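Local coordinates for protein transcriptional regulator, LacI family (Arthrobacter sp., PDB 4RKQ) that probably regulates transcription as a LacI-family protein that senses a small effector, likely a sugar, with a periplasmic-binding-protein-like domain, at residues 133-138 / 147-152; 171-176 / 196-201. All coordinates share one frame; numbering follows the deposited sequence.

Interaction 1: 133-138 / 147-152. With EDO (1,2-ethanediol), chain F.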
loop_
_atom_site.group_PDB
_atom_site.type_symbol
_atom_site.label_atom_id
_atom_site.label_comp_id
_atom_site.label_asym_id
_atom_site.label_seq_id
_atom_site.Cartn_x
_atom_site.Cartn_y
_atom_site.Cartn_z
ATOM N N TYR A 133 -13.565 0.373 -21.775
ATOM C CA TYR A 133 -12.190 0.500 -21.251
ATOM C C TYR A 133 -12.214 1.756 -20.426
ATOM O O TYR A 133 -12.667 2.775 -20.889
ATOM C CB TYR A 133 -11.129 0.641 -22.352
ATOM C CG TYR A 133 -9.755 0.903 -21.763
ATOM C CD1 TYR A 133 -9.102 -0.059 -21.016
ATOM C CD2 TYR A 133 -9.144 2.141 -21.919
ATOM C CE1 TYR A 133 -7.853 0.199 -20.444
ATOM C CE2 TYR A 133 -7.901 2.400 -21.374
ATOM C CZ TYR A 133 -7.260 1.440 -20.643
ATOM O OH TYR A 133 -6.027 1.752 -20.103
ATOM N N LEU A 134 -11.744 1.660 -19.199
ATOM C CA LEU A 134 -11.700 2.793 -18.321
ATOM C C LEU A 134 -10.244 3.247 -18.238
ATOM O O LEU A 134 -9.396 2.549 -17.732
ATOM C CB LEU A 134 -12.252 2.398 -16.952
ATOM C CG LEU A 134 -11.938 3.405 -15.843
ATOM C CD1 LEU A 134 -12.540 4.766 -16.137
ATOM C CD2 LEU A 134 -12.427 2.824 -14.543
ATOM N N GLU A 135 -10.004 4.468 -18.678
ATOM C CA GLU A 135 -8.673 5.015 -18.870
ATOM C C GLU A 135 -8.364 5.921 -17.684
ATOM O O GLU A 135 -9.242 6.582 -17.184
ATOM C CB GLU A 135 -8.729 5.859 -20.164
ATOM C CG GLU A 135 -7.524 6.700 -20.513
ATOM C CD GLU A 135 -6.364 5.845 -20.935
ATOM O OE1 GLU A 135 -5.903 5.061 -20.088
ATOM O OE2 GLU A 135 -5.917 5.952 -22.099
ATOM N N ALA A 136 -7.103 6.026 -17.296
ATOM C CA ALA A 136 -6.709 7.011 -16.278
ATOM C C ALA A 136 -6.395 8.333 -17.019
ATOM O O ALA A 136 -5.572 8.346 -17.951
ATOM C CB ALA A 136 -5.488 6.515 -15.557
ATOM N N GLY A 137 -7.040 9.417 -16.632
ATOM C CA GLY A 137 -6.751 10.717 -17.251
ATOM C C GLY A 137 -7.904 11.683 -17.109
ATOM O O GLY A 137 -8.742 11.557 -16.214
ATOM N N SER A 138 -7.960 12.627 -18.040
ATOM C CA SER A 138 -8.950 13.713 -18.060
ATOM C C SER A 138 -9.403 13.885 -19.514
ATOM O O SER A 138 -8.622 13.641 -20.423
ATOM C CB SER A 138 -8.308 15.015 -17.564
ATOM O OG SER A 138 -9.219 16.088 -17.651
ATOM N N PRO A 147 -8.234 7.896 -26.202
ATOM C CA PRO A 147 -7.270 7.216 -25.317
ATOM C C PRO A 147 -5.963 7.982 -25.244
ATOM O O PRO A 147 -5.395 8.287 -26.293
ATOM C CB PRO A 147 -7.039 5.847 -25.986
ATOM C CG PRO A 147 -8.001 5.761 -27.111
ATOM C CD PRO A 147 -8.452 7.148 -27.451
ATOM N N CYS A 148 -5.501 8.273 -24.022
ATOM C CA CYS A 148 -4.271 9.052 -23.802
ATOM C C CYS A 148 -3.027 8.286 -23.308
ATOM O O CYS A 148 -1.930 8.777 -23.496
ATOM C CB CYS A 148 -4.543 10.209 -22.856
ATOM S SG CYS A 148 -5.563 9.823 -21.412
ATOM N N THR A 149 -3.181 7.118 -22.684
ATOM C CA THR A 149 -2.024 6.381 -22.193
ATOM C C THR A 149 -1.543 5.361 -23.200
ATOM O O THR A 149 -2.255 4.942 -24.068
ATOM C CB THR A 149 -2.292 5.689 -20.849
ATOM O OG1 THR A 149 -3.291 4.667 -20.990
ATOM C CG2 THR A 149 -2.725 6.706 -19.831
ATOM N N VAL A 150 -0.302 4.933 -23.064
ATOM C CA VAL A 150 0.213 3.922 -23.959
ATOM C C VAL A 150 -0.602 2.645 -23.862
ATOM O O VAL A 150 -0.928 2.014 -24.865
ATOM C CB VAL A 150 1.685 3.623 -23.622
ATOM C CG1 VAL A 150 2.198 2.443 -24.431
ATOM C CG2 VAL A 150 2.518 4.894 -23.859
ATOM N N ARG A 151 -0.936 2.252 -22.641
ATOM C CA ARG A 151 -1.621 0.982 -22.457
ATOM C C ARG A 151 -3.017 1.117 -22.999
ATOM O O ARG A 151 -3.496 0.199 -23.650
ATOM C CB ARG A 151 -1.600 0.499 -20.995
ATOM C CG ARG A 151 -2.439 1.289 -20.007
ATOM C CD ARG A 151 -2.267 0.717 -18.596
ATOM N NE ARG A 151 -0.960 1.066 -18.044
ATOM C CZ ARG A 151 -0.613 0.915 -16.767
ATOM N NH1 ARG A 151 -1.472 0.411 -15.876
ATOM N NH2 ARG A 151 0.593 1.279 -16.376
ATOM N N GLY A 152 -3.623 2.279 -22.770
ATOM C CA GLY A 152 -4.978 2.578 -23.236
ATOM C C GLY A 152 -5.065 2.594 -24.755
ATOM O O GLY A 152 -6.020 2.074 -25.315
HETATM C C1 EDO F . 0.263 1.936 -12.000
HETATM O O1 EDO F . -0.749 1.252 -11.238
HETATM C C2 EDO F . 1.217 0.959 -12.650
HETATM O O2 EDO F . 0.434 0.238 -13.609
#
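At the C-terminal end of strand 131-136, where the first turn of helix 150-161 lies in a position consistent with the edge of the effector cleft of this family, the carboxylate of Glu135 grips the start of the helix. Glu135 and Thr149 meet tip to tip. CG of Glu135 lies anti to the backbone N (chi1 172°) and the chain then bends at chi2, which brings both oxygens to the loop before the helix. Glu135 OE1 accepts from Thr149 OG1 at 2.8 Å through its syn lone pair. Glu135 OE2 takes Thr149 N at 3.0 Å in an almost straight bond (175°), the donor standing above the carboxylate plane, and a weaker, bent bond from Cys148 N. Thr149 is the N-cap: its OG1 sits between the backbone N and the carbonyl carbon (chi1 65°) and accepts from Gly152 N at 3.0 Å, so one hydroxyl both gives to the carboxylate and caps the helix. The helix N-terminus and these N-H groups would probably favour the charged form of Glu135.

Gly152 leaves room for this arrangement, since a CB there would clash with Glu135 OE2. Gly152 CA lies 3.4 Å from Tyr133 OH, and the same hydroxyl gives Glu135 OE1 a weak bond. Arg151 crosses Tyr133 at about a right angle, with Arg151 CG 3.6 Å from Tyr133 OH. Arg151 NH1 and NH2 both donate to O2 of 1,2-ethanediol, each at 3.0 Å, while NH1 also bonds Phe198 O and the guanidinium makes a cation-pi contact with Phe198. The whole is a strand-to-helix connection in a beta-alpha-beta unit, with an N-capped helix whose Arg151 reaches toward the probable effector cleft.

Interaction 2: 171-176 / 196-201. With EDO (1,2-ethanediol), chain F.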
loop_
_atom_site.group_PDB
_atom_site.type_symbol
_atom_site.label_atom_id
_atom_site.label_comp_id
_atom_site.label_asym_id
_atom_site.label_seq_id
_atom_site.Cartn_x
_atom_site.Cartn_y
_atom_site.Cartn_z
ATOM N N ALA A 171 -11.297 8.660 -16.239
ATOM C CA ALA A 171 -11.434 9.160 -14.885
ATOM C C ALA A 171 -10.028 9.334 -14.289
ATOM O O ALA A 171 -9.042 8.729 -14.764
ATOM C CB ALA A 171 -12.259 8.178 -14.045
ATOM N N GLU A 172 -9.956 10.124 -13.228
ATOM C CA GLU A 172 -8.730 10.289 -12.446
ATOM C C GLU A 172 -8.379 8.959 -11.826
ATOM O O GLU A 172 -9.268 8.167 -11.525
ATOM C CB GLU A 172 -8.962 11.339 -11.333
ATOM C CG GLU A 172 -7.726 12.039 -10.802
ATOM C CD GLU A 172 -7.969 12.657 -9.434
ATOM O OE1 GLU A 172 -9.130 13.012 -9.137
ATOM O OE2 GLU A 172 -7.009 12.781 -8.642
ATOM N N GLU A 173 -7.093 8.713 -11.599
ATOM C CA GLU A 173 -6.628 7.372 -11.248
ATOM C C GLU A 173 -6.802 7.150 -9.717
ATOM O O GLU A 173 -5.829 7.089 -9.001
ATOM C CB GLU A 173 -5.141 7.253 -11.656
ATOM C CG GLU A 173 -4.492 5.868 -11.534
ATOM C CD GLU A 173 -3.007 5.850 -11.882
ATOM O OE1 GLU A 173 -2.510 6.765 -12.560
ATOM O OE2 GLU A 173 -2.315 4.904 -11.515
ATOM N N THR A 174 -8.031 7.117 -9.219
ATOM C CA THR A 174 -8.316 6.704 -7.841
ATOM C C THR A 174 -9.487 5.741 -7.905
ATOM O O THR A 174 -10.216 5.724 -8.901
ATOM C CB THR A 174 -8.653 7.888 -6.935
ATOM O OG1 THR A 174 -9.875 8.474 -7.369
ATOM C CG2 THR A 174 -7.525 8.961 -6.950
ATOM N N ALA A 175 -9.649 4.916 -6.869
ATOM C CA ALA A 175 -10.796 4.003 -6.787
ATOM C C ALA A 175 -12.100 4.779 -6.788
ATOM O O ALA A 175 -13.041 4.389 -7.455
ATOM C CB ALA A 175 -10.689 3.113 -5.558
ATOM N N GLU A 176 -12.137 5.896 -6.090
ATOM C CA GLU A 176 -13.389 6.634 -5.967
ATOM C C GLU A 176 -13.740 7.370 -7.254
ATOM O O GLU A 176 -14.922 7.402 -7.624
ATOM C CB GLU A 176 -13.367 7.602 -4.775
ATOM C CG GLU A 176 -14.605 8.502 -4.663
ATOM C CD GLU A 176 -15.939 7.746 -4.531
ATOM O OE1 GLU A 176 -15.976 6.504 -4.294
ATOM O OE2 GLU A 176 -16.990 8.396 -4.670
ATOM N N LEU A 196 -12.568 -3.358 -18.938
ATOM C CA LEU A 196 -11.108 -3.415 -18.761
ATOM C C LEU A 196 -10.693 -2.109 -18.087
ATOM O O LEU A 196 -11.068 -1.038 -18.553
ATOM C CB LEU A 196 -10.366 -3.530 -20.099
ATOM C CG LEU A 196 -10.634 -4.785 -20.935
ATOM C CD1 LEU A 196 -9.948 -4.652 -22.285
ATOM C CD2 LEU A 196 -10.173 -6.049 -20.242
ATOM N N ALA A 197 -9.952 -2.192 -16.982
ATOM C CA ALA A 197 -9.551 -0.994 -16.290
ATOM C C ALA A 197 -8.062 -0.787 -16.434
ATOM O O ALA A 197 -7.292 -1.729 -16.478
ATOM C CB ALA A 197 -9.934 -1.080 -14.828
ATOM N N PHE A 198 -7.695 0.480 -16.494
ATOM C CA PHE A 198 -6.315 0.928 -16.568
ATOM C C PHE A 198 -5.419 0.205 -15.560
ATOM O O PHE A 198 -4.320 -0.198 -15.885
ATOM C CB PHE A 198 -6.293 2.460 -16.336
ATOM C CG PHE A 198 -4.932 3.028 -16.290
ATOM C CD1 PHE A 198 -4.265 3.355 -17.459
ATOM C CD2 PHE A 198 -4.282 3.208 -15.069
ATOM C CE1 PHE A 198 -2.965 3.859 -17.415
ATOM C CE2 PHE A 198 -2.978 3.715 -15.027
ATOM C CZ PHE A 198 -2.321 4.043 -16.195
ATOM N N ASN A 199 -5.884 0.087 -14.319
ATOM C CA ASN A 199 -5.196 -0.697 -13.360
ATOM C C ASN A 199 -6.134 -1.247 -12.305
ATOM O O ASN A 199 -7.343 -0.911 -12.283
ATOM C CB ASN A 199 -4.045 0.120 -12.695
ATOM C CG ASN A 199 -4.529 1.356 -11.959
ATOM O OD1 ASN A 199 -5.709 1.519 -11.673
ATOM N ND2 ASN A 199 -3.589 2.237 -11.638
ATOM N N ASP A 200 -5.559 -2.056 -11.417
ATOM C CA ASP A 200 -6.309 -2.684 -10.293
ATOM C C ASP A 200 -6.985 -1.724 -9.325
ATOM O O ASP A 200 -8.091 -1.988 -8.883
ATOM C CB ASP A 200 -5.428 -3.628 -9.484
ATOM C CG ASP A 200 -5.038 -4.913 -10.236
ATOM O OD1 ASP A 200 -5.561 -5.139 -11.332
ATOM O OD2 ASP A 200 -4.200 -5.694 -9.687
ATOM N N LEU A 201 -6.326 -0.626 -8.964
ATOM C CA LEU A 201 -6.937 0.345 -8.084
ATOM C C LEU A 201 -8.229 0.900 -8.714
ATOM O O LEU A 201 -9.282 0.976 -8.053
ATOM C CB LEU A 201 -5.966 1.489 -7.835
ATOM C CG LEU A 201 -6.509 2.590 -6.952
ATOM C CD1 LEU A 201 -6.872 2.029 -5.607
ATOM C CD2 LEU A 201 -5.523 3.759 -6.846
HETATM C C1 EDO F . 0.263 1.936 -12.000
HETATM O O1 EDO F . -0.749 1.252 -11.238
HETATM C C2 EDO F . 1.217 0.959 -12.650
HETATM O O2 EDO F . 0.434 0.238 -13.609
#
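Polar contacts gather around the side chain of Glu173, which stands at the centre of an inverse gamma turn and extends fully beyond CG (chi2 -177°) across the loop 198-199. Glu173 OE2 comes within 3.0 Å of Asn199 ND2, the carboxylate and amide planes turned 58° apart. Asn199 ND2 donates to O1 of 1,2-ethanediol at 3.0 Å, while Asn199 OD1 caps helix 200-212 at Met202 N. With CG of Asn199 between the backbone N and the carbonyl carbon (chi1 61°), one amide thus serves the helix end with its oxygen and the bound diol with its nitrogen.

Aromatic contact adds to this: OE2 of Glu173 approaches the Phe198 ring at its edge, 3.8 Å from Phe198 CE2. An alanine here in place of Glu173 would lose the carboxylate beside Asn199 ND2 and the edge of Phe198, and would probably weaken the packing of this loop against residues 198-199.

Apolar packing joins the two helix starts: Leu201, its CG anti to the backbone N, places CD1 4.0 Å from Ala175 CB. Leu201 CD2 makes van der Waals contact with the backbone of the turn, 4.0 Å from Glu173 O. Ala175 also packs on Leu234 of the second subunit. Thr174 caps helix 175-188 through OG1 to Ala177 N. Two strand-to-helix loops, each ending in a side-chain N-cap, thus meet beside what is probably the effector cleft of a periplasmic-binding-protein-like fold.

Interactions 1 and 2 have centres 10 Å apart and share one parallel part of the sheet, in which strand 131-136 lies between 194-197 and 166-171. Backbone pairs on both flanks tie them: Leu134 N lies 2.9 Å from Leu196 O, and Gly137 N lies 2.8 Å from Ala171 O, both probable hydrogen bonds. Phe198 bridges the contacts through its side chain, with Phe198 CD1 3.5 Å from Glu135 OE1. Both reach the same 1,2-ethanediol, interaction 1 at O2 and interaction 2 at O1; Asn27 and Asp227 also hydrogen-bond to it. The diol is probably from the crystallisation liquor, but its position is consistent with an effector pocket.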